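Local coordinates for hypothetical protein MM_2497 (Methanosarcina mazei, PDB 2I5E) that probably catalyses the guanylyl transfer from GTP to (2S)-2-phospholactate, a step in the biosynthesis of coenzyme F420, at residues Met4-Ile8 against Leu80-Leu84; Glu89-Met95 against Thr126-Lys132; Glu104-Ile109 against Tyr163-Ala168; Asn133-Val139 against Ile152-Gln158; Glu194-Arg198 against Gly207-Leu211. All blocks are in the same frame, centred on the assembly; numbering follows the deposited sequence.

Contact 1: Met4-Ile8 against Leu80-Leu84; sequences MRAVI and LNRYL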
# COMPACT_ATOMS: atom_id res chain seq x y z
N MSE A 4 -0.41 21.69 -18.11
CA MSE A 4 0.15 21.21 -16.85
C MSE A 4 1.60 20.80 -17.05
O MSE A 4 2.01 20.28 -18.13
CB MSE A 4 -0.63 20.02 -16.24
CG MSE A 4 -0.44 18.67 -16.96
SE MSE A 4 -1.25 17.10 -16.08
CE MSE A 4 0.22 16.91 -14.78
N ARG A 5 2.37 21.02 -15.98
CA ARG A 5 3.76 20.58 -15.90
C ARG A 5 3.97 19.41 -14.88
O ARG A 5 3.22 19.23 -13.93
CB ARG A 5 4.68 21.77 -15.63
CG ARG A 5 4.34 22.46 -14.39
CD ARG A 5 4.44 23.94 -14.52
NE ARG A 5 5.82 24.43 -14.48
CZ ARG A 5 6.36 25.19 -15.42
NH1 ARG A 5 5.64 25.54 -16.48
NH2 ARG A 5 7.62 25.62 -15.31
N ALA A 6 4.98 18.60 -15.13
CA ALA A 6 5.30 17.55 -14.19
C ALA A 6 6.77 17.65 -13.94
O ALA A 6 7.51 17.76 -14.91
CB ALA A 6 4.89 16.15 -14.70
N VAL A 7 7.16 17.52 -12.64
CA VAL A 7 8.53 17.58 -12.12
C VAL A 7 8.85 16.32 -11.28
O VAL A 7 7.97 15.77 -10.55
CB VAL A 7 8.75 18.92 -11.34
CG1 VAL A 7 8.01 18.99 -10.00
CG2 VAL A 7 10.18 19.29 -11.15
N ILE A 8 10.07 15.83 -11.46
CA ILE A 8 10.61 14.66 -10.77
C ILE A 8 11.90 15.12 -10.11
O ILE A 8 12.82 15.43 -10.76
CB ILE A 8 11.01 13.46 -11.74
CG1 ILE A 8 9.82 12.94 -12.61
CG2 ILE A 8 11.63 12.30 -11.01
CD1 ILE A 8 10.31 12.29 -13.87
N LEU A 80 11.78 22.65 -4.94
CA LEU A 80 10.40 22.44 -5.39
C LEU A 80 9.54 23.63 -5.18
O LEU A 80 8.59 23.90 -5.98
CB LEU A 80 9.72 21.18 -4.77
CG LEU A 80 10.28 19.82 -5.27
CD1 LEU A 80 9.66 18.74 -4.36
CD2 LEU A 80 9.94 19.49 -6.73
N ASN A 81 9.82 24.34 -4.10
CA ASN A 81 8.97 25.48 -3.78
C ASN A 81 9.24 26.69 -4.72
O ASN A 81 8.28 27.36 -5.15
CB ASN A 81 9.09 25.84 -2.33
CG ASN A 81 8.10 25.09 -1.47
OD1 ASN A 81 6.95 24.89 -1.85
ND2 ASN A 81 8.55 24.64 -0.28
N ARG A 82 10.51 26.88 -5.13
CA ARG A 82 10.86 27.77 -6.28
C ARG A 82 10.17 27.40 -7.64
O ARG A 82 9.50 28.21 -8.26
CB ARG A 82 12.39 27.87 -6.40
CG ARG A 82 12.94 29.08 -7.22
CD ARG A 82 14.48 29.14 -7.11
NE ARG A 82 15.15 28.64 -8.32
CZ ARG A 82 16.36 29.04 -8.74
NH1 ARG A 82 17.04 29.95 -8.03
NH2 ARG A 82 16.90 28.52 -9.86
N TYR A 83 10.22 26.12 -8.03
CA TYR A 83 9.53 25.62 -9.19
C TYR A 83 8.02 25.91 -9.09
O TYR A 83 7.39 26.40 -10.04
CB TYR A 83 9.81 24.13 -9.27
CG TYR A 83 9.26 23.44 -10.50
CD1 TYR A 83 10.06 23.22 -11.60
CD2 TYR A 83 7.92 23.07 -10.57
CE1 TYR A 83 9.54 22.57 -12.69
CE2 TYR A 83 7.41 22.43 -11.68
CZ TYR A 83 8.26 22.18 -12.71
OH TYR A 83 7.76 21.53 -13.80
N LEU A 84 7.41 25.60 -7.96
CA LEU A 84 6.04 25.93 -7.78
C LEU A 84 5.74 27.43 -8.01
O LEU A 84 4.80 27.73 -8.72
CB LEU A 84 5.55 25.48 -6.38
CG LEU A 84 5.13 23.99 -6.20
CD1 LEU A 84 4.43 23.90 -4.83
CD2 LEU A 84 4.18 23.55 -7.27
O HOH W 1 8.12 25.82 -12.63
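Apolar contacts make up the centre of this helix-on-strand packing. Strand 5-8 and helix 80-84 run antiparallel, with axes 10.8 Å apart at closest approach and an angle of 169°. Val7 lies over one face of the Tyr83 ring. Its CG2 sits 3.8 Å from the centroid of that ring, 17° off the normal, which makes a CH-pi contact. Val7 CB is 3.6 Å from Tyr83 CZ. On the helix turn before, Leu80 CD2 reaches Val7 CG1 at 3.8 Å.

The polar contacts lie beside Arg5. One water accepts from Arg5 NH2 at 2.7 Å and donates to Tyr83 O at 2.8 Å, so it bridges the two segments. Arg5 NE is 3.6 Å from Tyr83 OH. That hydroxyl hydrogen-bonds to Asp52 on the adjacent strand 50-55.

Helix 76-86 thus packs on the parallel strands of the central mixed sheet. No direct hydrogen bond links the two segments. Apolar contacts and one bridging water join them, while Asp52 gives the helix a direct polar tie.

Contact 2: Glu89-Met95 against Thr126-Lys132; sequences EPVLIVM and TNALFIK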
# COMPACT_ATOMS: atom_id res chain seq x y z
N GLU A 89 0.32 27.11 -14.15
CA GLU A 89 -0.64 26.06 -14.41
C GLU A 89 -0.54 24.90 -13.31
O GLU A 89 0.29 24.96 -12.43
CB GLU A 89 -0.27 25.57 -15.79
CG GLU A 89 1.06 24.79 -15.71
CD GLU A 89 1.95 24.96 -16.94
OE1 GLU A 89 2.35 26.11 -17.19
OE2 GLU A 89 2.25 23.95 -17.61
N PRO A 90 -1.40 23.89 -13.36
CA PRO A 90 -1.27 22.73 -12.42
C PRO A 90 0.14 22.03 -12.51
O PRO A 90 0.75 21.95 -13.59
CB PRO A 90 -2.38 21.82 -12.88
CG PRO A 90 -3.47 22.81 -13.49
CD PRO A 90 -2.60 23.77 -14.24
N VAL A 91 0.66 21.61 -11.35
CA VAL A 91 1.98 20.89 -11.20
C VAL A 91 1.72 19.51 -10.57
O VAL A 91 1.15 19.42 -9.49
CB VAL A 91 3.01 21.74 -10.32
CG1 VAL A 91 4.38 20.95 -9.98
CG2 VAL A 91 3.34 23.08 -10.99
N LEU A 92 2.14 18.43 -11.24
CA LEU A 92 2.28 17.09 -10.66
C LEU A 92 3.76 16.96 -10.31
O LEU A 92 4.63 17.09 -11.17
CB LEU A 92 1.92 16.05 -11.71
CG LEU A 92 1.99 14.56 -11.36
CD1 LEU A 92 0.99 14.28 -10.20
CD2 LEU A 92 1.67 13.74 -12.65
N ILE A 93 4.04 16.80 -9.02
CA ILE A 93 5.31 16.42 -8.47
C ILE A 93 5.33 14.92 -8.22
O ILE A 93 4.50 14.42 -7.49
CB ILE A 93 5.58 17.15 -7.13
CG1 ILE A 93 5.40 18.68 -7.31
CG2 ILE A 93 6.92 16.69 -6.52
CD1 ILE A 93 5.47 19.47 -5.90
N VAL A 94 6.19 14.18 -8.94
CA VAL A 94 6.19 12.75 -8.76
C VAL A 94 7.60 12.26 -8.38
O VAL A 94 8.53 12.57 -9.04
CB VAL A 94 5.81 11.99 -10.08
CG1 VAL A 94 5.37 10.59 -9.82
CG2 VAL A 94 4.81 12.67 -10.89
N MSE A 95 7.73 11.43 -7.35
CA MSE A 95 9.01 10.85 -7.00
C MSE A 95 9.54 9.92 -8.06
O MSE A 95 8.78 9.28 -8.71
CB MSE A 95 8.85 10.14 -5.69
CG MSE A 95 8.31 11.20 -4.58
SE MSE A 95 8.67 13.17 -4.96
CE MSE A 95 9.97 12.63 -4.02
N THR A 126 5.09 11.17 0.88
CA THR A 126 4.19 11.69 -0.18
C THR A 126 4.85 11.24 -1.44
O THR A 126 6.01 11.55 -1.66
CB THR A 126 4.18 13.20 -0.15
OG1 THR A 126 3.68 13.66 1.13
CG2 THR A 126 3.26 13.78 -1.24
N ASN A 127 4.17 10.43 -2.22
CA ASN A 127 4.77 9.84 -3.42
C ASN A 127 4.45 10.64 -4.69
O ASN A 127 5.24 10.63 -5.63
CB ASN A 127 4.33 8.35 -3.59
CG ASN A 127 5.20 7.40 -2.73
OD1 ASN A 127 6.22 7.81 -2.17
ND2 ASN A 127 4.82 6.16 -2.67
N ALA A 128 3.31 11.36 -4.70
CA ALA A 128 2.89 12.11 -5.86
C ALA A 128 1.98 13.19 -5.28
O ALA A 128 1.26 12.95 -4.32
CB ALA A 128 2.07 11.15 -6.86
N LEU A 129 2.07 14.39 -5.85
CA LEU A 129 1.29 15.51 -5.42
C LEU A 129 0.85 16.27 -6.69
O LEU A 129 1.71 16.68 -7.49
CB LEU A 129 2.18 16.41 -4.55
CG LEU A 129 1.58 17.44 -3.58
CD1 LEU A 129 0.37 16.86 -2.75
CD2 LEU A 129 2.73 17.88 -2.71
N PHE A 130 -0.46 16.40 -6.87
CA PHE A 130 -1.08 17.20 -7.91
C PHE A 130 -1.75 18.43 -7.28
O PHE A 130 -2.67 18.32 -6.48
CB PHE A 130 -2.05 16.38 -8.83
CG PHE A 130 -2.59 17.17 -10.03
CD1 PHE A 130 -1.75 17.58 -11.07
CD2 PHE A 130 -3.93 17.61 -10.05
CE1 PHE A 130 -2.23 18.38 -12.14
CE2 PHE A 130 -4.44 18.38 -11.10
CZ PHE A 130 -3.60 18.75 -12.14
N ILE A 131 -1.21 19.60 -7.64
CA ILE A 131 -1.60 20.86 -7.13
C ILE A 131 -2.17 21.72 -8.28
O ILE A 131 -1.42 22.14 -9.13
CB ILE A 131 -0.32 21.54 -6.54
CG1 ILE A 131 0.35 20.59 -5.46
CG2 ILE A 131 -0.64 22.96 -6.07
CD1 ILE A 131 1.91 20.52 -5.61
N LYS A 132 -3.48 21.98 -8.30
CA LYS A 132 -4.13 22.80 -9.35
C LYS A 132 -3.74 24.27 -9.20
O LYS A 132 -3.62 24.95 -10.18
CB LYS A 132 -5.64 22.71 -9.23
CG LYS A 132 -6.21 21.44 -9.75
CD LYS A 132 -7.72 21.41 -9.74
CE LYS A 132 -8.13 19.95 -9.96
NZ LYS A 132 -9.58 19.97 -9.74
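This is an antiparallel strand pair in the middle of the large mixed sheet, where strand 91-94 meets strand 126-131. The short segment axes lie 4.6 Å apart at 172°. Val91 and Ile131 form a hydrogen-bonded pair, with Val91 N to Ile131 O at 3.1 Å and Ile131 N to Val91 O at 3.0 Å. Ile93 and Leu129 form the next one, with Ile93 N to Leu129 O at 2.8 Å and Leu129 N to Ile93 O at 2.9 Å. Leu92-Phe130 and Val94-Ala128 are the non-hydrogen-bonded pairs. Strand 91-94 runs parallel to strand 5-9 on its other edge, so the sheet changes from parallel to antiparallel here, as in GT-A-like nucleotidyltransferases. At Asn127 and Ala128 a classic beta bulge faces Val119. Met95 N still bonds to Asn127 O at 3.1 Å. One face carries Leu92 CD1, 3.9 Å from Phe130 CB. The other carries Ile93 CD1, 3.7 Å from Ile131 CD1, and is covered by helix 76-86. Beyond the strand, Pro90 CB touches Phe130 CZ at 3.4 Å.

Contact 3: Glu104-Ile109 against Tyr163-Ala168; sequences EHIKEI and YDSFMA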
# COMPACT_ATOMS: atom_id res chain seq x y z
N GLU A 104 -2.20 4.92 -16.18
CA GLU A 104 -3.58 4.99 -15.69
C GLU A 104 -3.60 5.66 -14.35
O GLU A 104 -4.51 6.45 -14.08
CB GLU A 104 -4.27 3.62 -15.67
CG GLU A 104 -5.85 3.69 -15.43
CD GLU A 104 -6.63 2.28 -15.37
OE1 GLU A 104 -7.78 2.15 -15.95
OE2 GLU A 104 -6.13 1.29 -14.76
N HIS A 105 -2.60 5.36 -13.47
CA HIS A 105 -2.57 6.08 -12.13
C HIS A 105 -2.35 7.53 -12.45
O HIS A 105 -3.03 8.36 -11.92
CB HIS A 105 -1.42 5.64 -11.27
CG HIS A 105 -1.46 4.20 -10.93
ND1 HIS A 105 -2.59 3.60 -10.40
CD2 HIS A 105 -0.54 3.23 -11.04
CE1 HIS A 105 -2.34 2.33 -10.13
NE2 HIS A 105 -1.12 2.07 -10.57
N ILE A 106 -1.36 7.89 -13.29
CA ILE A 106 -1.12 9.32 -13.48
C ILE A 106 -2.38 10.09 -14.14
O ILE A 106 -2.76 11.22 -13.74
CB ILE A 106 0.37 9.73 -14.02
CG1 ILE A 106 0.34 10.55 -15.24
CG2 ILE A 106 1.56 8.67 -13.96
CD1 ILE A 106 1.14 11.69 -14.99
N LYS A 107 -3.04 9.42 -15.09
CA LYS A 107 -4.30 9.97 -15.68
C LYS A 107 -5.27 10.26 -14.57
O LYS A 107 -5.75 11.37 -14.51
CB LYS A 107 -4.93 9.02 -16.76
CG LYS A 107 -4.11 8.97 -18.08
CD LYS A 107 -4.34 7.74 -19.01
CE LYS A 107 -5.82 7.44 -19.39
NZ LYS A 107 -6.05 6.92 -20.91
N GLU A 108 -5.50 9.30 -13.66
CA GLU A 108 -6.49 9.53 -12.56
C GLU A 108 -6.07 10.55 -11.57
O GLU A 108 -6.89 11.36 -11.11
CB GLU A 108 -6.94 8.25 -11.82
CG GLU A 108 -7.29 7.10 -12.72
CD GLU A 108 -7.85 5.86 -11.97
OE1 GLU A 108 -8.35 4.94 -12.66
OE2 GLU A 108 -7.76 5.77 -10.74
N ILE A 109 -4.79 10.53 -11.18
CA ILE A 109 -4.33 11.56 -10.24
C ILE A 109 -4.54 12.99 -10.75
O ILE A 109 -5.08 13.89 -10.04
CB ILE A 109 -2.91 11.35 -9.82
CG1 ILE A 109 -2.79 10.09 -8.99
CG2 ILE A 109 -2.36 12.57 -8.90
CD1 ILE A 109 -1.30 9.40 -9.15
N TYR A 163 -5.43 9.77 -3.00
CA TYR A 163 -5.49 8.78 -4.02
C TYR A 163 -5.09 7.45 -3.42
O TYR A 163 -3.96 7.33 -3.00
CB TYR A 163 -4.44 9.11 -5.14
CG TYR A 163 -4.60 8.25 -6.37
CD1 TYR A 163 -5.73 8.35 -7.14
CD2 TYR A 163 -3.64 7.32 -6.74
CE1 TYR A 163 -5.92 7.54 -8.26
CE2 TYR A 163 -3.81 6.49 -7.88
CZ TYR A 163 -4.93 6.65 -8.62
OH TYR A 163 -5.14 5.89 -9.71
N ASP A 164 -5.96 6.45 -3.40
CA ASP A 164 -5.75 5.23 -2.64
C ASP A 164 -5.33 4.11 -3.56
O ASP A 164 -6.15 3.37 -4.04
CB ASP A 164 -7.06 4.85 -1.91
CG ASP A 164 -6.97 3.50 -1.24
OD1 ASP A 164 -5.87 3.12 -0.75
OD2 ASP A 164 -7.97 2.76 -1.24
N SER A 165 -4.04 3.94 -3.77
CA SER A 165 -3.52 2.99 -4.70
C SER A 165 -2.34 2.31 -4.00
O SER A 165 -1.39 2.98 -3.65
CB SER A 165 -2.90 3.77 -5.88
OG SER A 165 -2.25 2.86 -6.73
N PHE A 166 -2.33 0.98 -3.98
CA PHE A 166 -1.24 0.16 -3.52
C PHE A 166 -0.01 0.38 -4.46
O PHE A 166 1.13 0.43 -3.98
CB PHE A 166 -1.70 -1.34 -3.55
CG PHE A 166 -0.75 -2.34 -2.86
CD1 PHE A 166 -1.07 -2.90 -1.65
CD2 PHE A 166 0.44 -2.73 -3.45
CE1 PHE A 166 -0.23 -3.87 -1.06
CE2 PHE A 166 1.32 -3.63 -2.85
CZ PHE A 166 0.99 -4.21 -1.68
N MSE A 167 -0.22 0.42 -5.77
CA MSE A 167 0.90 0.42 -6.70
C MSE A 167 1.58 1.80 -6.67
O MSE A 167 2.80 1.87 -6.63
CB MSE A 167 0.45 0.12 -8.11
CG MSE A 167 -0.19 -1.27 -8.31
SE MSE A 167 0.88 -2.78 -7.80
CE MSE A 167 -0.50 -3.77 -6.68
N ALA A 168 0.80 2.90 -6.67
CA ALA A 168 1.41 4.23 -6.69
C ALA A 168 1.95 4.56 -5.26
O ALA A 168 2.76 5.46 -5.06
CB ALA A 168 0.33 5.32 -7.14
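Tyr163 has the most surface buried here. Its ring lies against helix 104-109, with Ile109 CG1 over one face, 3.6 Å from the ring centroid and 11° off the normal. This is a CH-pi contact. The hydroxyl works at the ring edge. Tyr163 OH donates to Glu108 OE2 at 2.8 Å and accepts a weak hydrogen bond from His105 ND1 at 3.5 Å.

His105 comes second. Its ring has Ala168 CB over one face, with His105 CG 4.3 Å from that atom. His105 CE1 is 3.4 Å from Ser165 OG, and His105 NE2 is 3.5 Å from Met167 CB. The imidazole packs against the bend of the loop. Ser165 OG accepts from Ala168 N at 3.1 Å, which spans the bend. The same hydroxyl also bonds to Asp164 of the second subunit.

Asp164 of the second subunit packs on His105 as well, so the contact reaches the homodimer interface. The bend of loop 163-168 is an ST motif, docked on helix 103-109 beside the sheet.

Contact 4: Asn133-Val139 against Ile152-Gln158; sequences NPSKYRV and IATDSGQ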
# COMPACT_ATOMS: atom_id res chain seq x y z
N ASN A 133 -3.55 24.77 -7.98
CA ASN A 133 -3.23 26.18 -7.80
C ASN A 133 -1.92 26.43 -7.15
O ASN A 133 -1.90 26.77 -5.98
CB ASN A 133 -4.34 26.86 -7.01
CG ASN A 133 -5.76 26.40 -7.47
OD1 ASN A 133 -6.19 26.58 -8.67
ND2 ASN A 133 -6.48 25.75 -6.54
N PRO A 134 -0.83 26.37 -7.87
CA PRO A 134 0.48 26.42 -7.24
C PRO A 134 0.75 27.65 -6.40
O PRO A 134 1.60 27.67 -5.55
CB PRO A 134 1.43 26.35 -8.42
CG PRO A 134 0.56 26.29 -9.66
CD PRO A 134 -0.77 25.88 -9.24
N SER A 135 -0.02 28.68 -6.64
CA SER A 135 0.24 30.03 -6.09
C SER A 135 -0.19 30.00 -4.65
O SER A 135 0.31 30.79 -3.87
CB SER A 135 -0.55 31.14 -6.89
OG SER A 135 -1.92 30.78 -7.16
N LYS A 136 -1.07 29.03 -4.33
CA LYS A 136 -1.71 28.86 -3.01
C LYS A 136 -1.19 27.64 -2.22
O LYS A 136 -1.72 27.34 -1.17
CB LYS A 136 -3.24 28.70 -3.20
CG LYS A 136 -4.05 30.00 -3.11
CD LYS A 136 -5.47 29.65 -2.79
CE LYS A 136 -6.08 30.61 -1.78
NZ LYS A 136 -7.34 29.97 -1.26
N TYR A 137 -0.16 26.97 -2.73
CA TYR A 137 0.37 25.74 -2.14
C TYR A 137 1.83 25.82 -1.85
O TYR A 137 2.58 26.42 -2.61
CB TYR A 137 0.08 24.54 -3.03
CG TYR A 137 0.05 23.26 -2.17
CD1 TYR A 137 -1.06 22.97 -1.35
CD2 TYR A 137 1.15 22.38 -2.15
CE1 TYR A 137 -1.08 21.79 -0.54
CE2 TYR A 137 1.14 21.21 -1.36
CZ TYR A 137 0.05 20.94 -0.56
OH TYR A 137 0.08 19.79 0.19
N ARG A 138 2.27 25.22 -0.73
CA ARG A 138 3.68 25.14 -0.36
C ARG A 138 4.00 23.64 -0.04
O ARG A 138 3.20 22.98 0.54
CB ARG A 138 3.90 26.12 0.84
CG ARG A 138 5.15 25.85 1.72
CD ARG A 138 5.19 26.78 3.02
NE ARG A 138 4.27 26.33 4.09
CZ ARG A 138 4.50 25.29 4.90
NH1 ARG A 138 5.62 24.60 4.75
NH2 ARG A 138 3.63 24.94 5.86
N VAL A 139 5.11 23.07 -0.48
CA VAL A 139 5.41 21.69 -0.16
C VAL A 139 6.40 21.58 1.01
O VAL A 139 7.26 22.47 1.18
CB VAL A 139 6.13 20.88 -1.35
CG1 VAL A 139 5.26 20.82 -2.65
CG2 VAL A 139 7.50 21.45 -1.62
N ILE A 152 -1.47 21.57 5.03
CA ILE A 152 -1.13 22.71 4.12
C ILE A 152 -2.32 22.98 3.19
O ILE A 152 -2.68 24.11 2.99
CB ILE A 152 0.26 22.60 3.35
CG1 ILE A 152 1.46 22.63 4.29
CG2 ILE A 152 0.46 23.80 2.33
CD1 ILE A 152 2.78 21.95 3.65
N ALA A 153 -2.98 21.95 2.66
CA ALA A 153 -4.08 22.19 1.78
C ALA A 153 -5.26 22.82 2.53
O ALA A 153 -5.97 23.68 1.99
CB ALA A 153 -4.52 20.89 1.07
N THR A 154 -5.52 22.39 3.77
CA THR A 154 -6.80 22.78 4.33
C THR A 154 -6.67 24.17 4.96
O THR A 154 -7.57 24.97 4.74
CB THR A 154 -7.45 21.74 5.30
OG1 THR A 154 -6.77 21.73 6.56
CG2 THR A 154 -7.48 20.33 4.73
N ASP A 155 -5.61 24.41 5.76
CA ASP A 155 -5.13 25.74 6.17
C ASP A 155 -5.13 26.83 5.06
O ASP A 155 -5.08 28.05 5.37
CB ASP A 155 -3.73 25.67 6.77
CG ASP A 155 -3.68 24.92 8.10
OD1 ASP A 155 -4.71 24.35 8.55
OD2 ASP A 155 -2.57 24.90 8.69
N SER A 156 -5.19 26.39 3.79
CA SER A 156 -5.18 27.25 2.64
C SER A 156 -6.51 27.23 1.83
O SER A 156 -6.60 27.82 0.74
CB SER A 156 -3.97 26.92 1.73
OG SER A 156 -4.36 26.27 0.52
N GLY A 157 -7.55 26.59 2.34
CA GLY A 157 -8.88 26.80 1.74
C GLY A 157 -9.21 25.73 0.74
O GLY A 157 -10.39 25.51 0.41
N GLN A 158 -8.17 25.00 0.37
CA GLN A 158 -8.22 24.04 -0.70
C GLN A 158 -8.57 22.61 -0.24
O GLN A 158 -8.11 22.14 0.80
CB GLN A 158 -6.88 24.09 -1.36
CG GLN A 158 -6.63 25.51 -1.98
CD GLN A 158 -5.56 25.41 -2.96
OE1 GLN A 158 -5.79 25.01 -4.13
NE2 GLN A 158 -4.35 25.64 -2.48
O HOH W 2 -4.15 23.71 -5.54
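A Schellman motif ends helix 145-154, and the loop after strand 126-131 packs against it. Gly157, at positive phi, is the C-prime residue. Gly157 N bonds to Thr154 O at 2.9 Å, and Gln158 N bonds weakly to Ala153 O at 3.0 Å. A side chain on Gly157 would jam against the carbonyl oxygen of Ser156. That oxygen accepts from the loop, with Lys136 NZ 3.0 Å from Ser156 O.

Gln158 OE1 crosses to the loop, accepting from Asn133 ND2 at 2.6 Å, while Gln158 NE2 stays within its own segment and donates to Ser156 OG at 3.1 Å. A water accepts from Asn133 N at 2.7 Å and donates to Gln158 OE1 at 2.5 Å.

The apolar part centres on Ile152. Its CG2 lies over one face of the Tyr137 ring, 4.1 Å from the centroid, as a CH-pi contact. Tyr137 CE1 is 3.9 Å from Ala153 CB. Ile152 CG1 sits over the Arg138 guanidinium, 3.5 Å from Arg138 NH2.

Tyr137 OH bonds to His149 O, one turn back on the helix. Tyr137 also packs on Leu129 and Ile131 of strand 126-131, Val139 on helix 76-86, and Ala153 on Phe160 of strand 160-162.

Contact 5: Glu194-Arg198 against Gly207-Leu211; sequences ESKFR and GLVPL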
# COMPACT_ATOMS: atom_id res chain seq x y z
N GLU A 194 15.51 -8.80 -10.23
CA GLU A 194 15.27 -10.27 -10.45
C GLU A 194 16.55 -11.02 -10.87
O GLU A 194 16.70 -12.16 -10.55
CB GLU A 194 14.18 -10.50 -11.49
CG GLU A 194 13.47 -11.79 -11.14
CD GLU A 194 12.63 -12.31 -12.21
OE1 GLU A 194 12.20 -11.47 -13.03
OE2 GLU A 194 12.42 -13.57 -12.24
N SER A 195 17.49 -10.29 -11.51
CA SER A 195 18.79 -10.80 -11.92
C SER A 195 19.74 -10.98 -10.77
O SER A 195 20.78 -11.60 -10.93
CB SER A 195 19.37 -9.88 -13.05
OG SER A 195 19.96 -8.69 -12.54
N LYS A 196 19.42 -10.45 -9.60
CA LYS A 196 20.30 -10.52 -8.48
C LYS A 196 19.68 -11.24 -7.32
O LYS A 196 20.42 -11.68 -6.49
CB LYS A 196 20.77 -9.10 -8.02
CG LYS A 196 21.51 -8.27 -9.18
CD LYS A 196 21.75 -6.76 -8.77
CE LYS A 196 22.67 -6.09 -9.77
NZ LYS A 196 24.11 -6.28 -9.34
N PHE A 197 18.34 -11.30 -7.21
CA PHE A 197 17.67 -11.97 -6.07
C PHE A 197 16.49 -12.82 -6.52
O PHE A 197 15.93 -12.65 -7.60
CB PHE A 197 17.13 -10.94 -5.08
CG PHE A 197 18.14 -9.95 -4.62
CD1 PHE A 197 18.83 -10.17 -3.42
CD2 PHE A 197 18.35 -8.75 -5.34
CE1 PHE A 197 19.77 -9.26 -2.94
CE2 PHE A 197 19.28 -7.81 -4.88
CZ PHE A 197 20.03 -8.07 -3.70
N ARG A 198 16.06 -13.68 -5.62
CA ARG A 198 14.85 -14.44 -5.72
C ARG A 198 14.05 -14.24 -4.46
O ARG A 198 14.60 -13.87 -3.42
CB ARG A 198 15.22 -15.96 -5.83
CG ARG A 198 16.55 -16.24 -5.25
CD ARG A 198 17.05 -17.65 -5.50
NE ARG A 198 16.32 -18.36 -4.54
CZ ARG A 198 16.79 -19.04 -3.50
NH1 ARG A 198 18.07 -19.21 -3.26
NH2 ARG A 198 15.86 -19.58 -2.73
N GLY A 207 10.76 -13.68 1.59
CA GLY A 207 11.98 -12.92 1.91
C GLY A 207 12.77 -12.81 0.65
O GLY A 207 12.68 -13.70 -0.20
N LEU A 208 13.60 -11.79 0.56
CA LEU A 208 14.53 -11.58 -0.52
C LEU A 208 15.88 -12.24 -0.25
O LEU A 208 16.50 -11.98 0.75
CB LEU A 208 14.72 -10.10 -0.68
CG LEU A 208 15.52 -9.56 -1.82
CD1 LEU A 208 14.61 -9.35 -2.91
CD2 LEU A 208 16.12 -8.31 -1.42
N VAL A 209 16.35 -13.07 -1.15
CA VAL A 209 17.60 -13.76 -0.92
C VAL A 209 18.35 -13.64 -2.20
O VAL A 209 17.71 -13.53 -3.23
CB VAL A 209 17.43 -15.20 -0.39
CG1 VAL A 209 16.84 -15.08 1.02
CG2 VAL A 209 16.50 -16.05 -1.26
N PRO A 210 19.69 -13.50 -2.13
CA PRO A 210 20.53 -13.32 -3.36
C PRO A 210 20.62 -14.64 -4.11
O PRO A 210 20.38 -15.68 -3.52
CB PRO A 210 21.92 -12.96 -2.80
CG PRO A 210 21.68 -12.68 -1.25
CD PRO A 210 20.50 -13.51 -0.88
N LEU A 211 20.88 -14.58 -5.41
CA LEU A 211 21.10 -15.76 -6.24
C LEU A 211 22.58 -16.10 -6.13
O LEU A 211 23.41 -15.16 -5.92
CB LEU A 211 20.86 -15.43 -7.72
CG LEU A 211 19.58 -14.85 -8.33
CD1 LEU A 211 19.93 -14.50 -9.74
CD2 LEU A 211 18.47 -15.86 -8.31
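Residues 197-198 and 207-210 pair at the open end of a beta hairpin near the C terminus. Glu194 ends helix 188-194, and Ser195 and Lys196 lead from it into the hairpin. Phe197 and Pro210 form a non-hydrogen-bonded antiparallel pair, with their CA atoms 4.2 Å apart. Arg198 and Val209 form a hydrogen-bonded pair. Arg198 N bonds to Val209 O at 2.9 Å, and Val209 N bonds to Arg198 O at 3.0 Å. One more bond, Leu211 N to Lys196 O at 3.1 Å, carries the pairing to the last residue of the chain. Pro210 has no amide hydrogen, and it falls where no cross-strand N-H bond is needed. Its CA lies 3.5 Å from Lys196 O in a CA-H...O contact.

Among the side chains, Leu208 CD2 sits over one face of the Phe197 ring, 4.1 Å from the centroid, in a CH-pi contact. Phe197 CB also meets Leu208 CD1 at 3.7 Å. Arg198 and Val209 lie together on one face of the hairpin, where Val209 CG2 is 3.7 Å from Arg198 CZ, over the guanidinium. Arg198 CD meets Leu211 CD2 at 3.6 Å. The charge of Arg198 is paired with Glu200, and that of Lys196 with Glu27.

The hairpin follows helix 188-194 directly. Leu208 packs on Leu178, Val179 and Leu182 of helix 175-184, and Phe197 on the loop residues Val22 and Leu23.

Overall arrangement
Strand 5-9 starts the chain, and contact 1 closes a long loop by bringing helix 76-86 back onto it. Contact 2 opens next and adds strand 126-131 beside strand 91-94. It touches contact 1 through the backbone bonds between Val7 and strand 91-94. Contact 3 crosses contact 2, since helix 103-109 lies between the segments of contact 2 and loop 163-168 follows them. Contact 4 is nested inside the loop closed by contact 3. It touches contacts 1 and 2, tying the end of helix 145-154 to that side of the sheet. Contact 5 closes last, on the hairpin at the C terminus, touching none of the others.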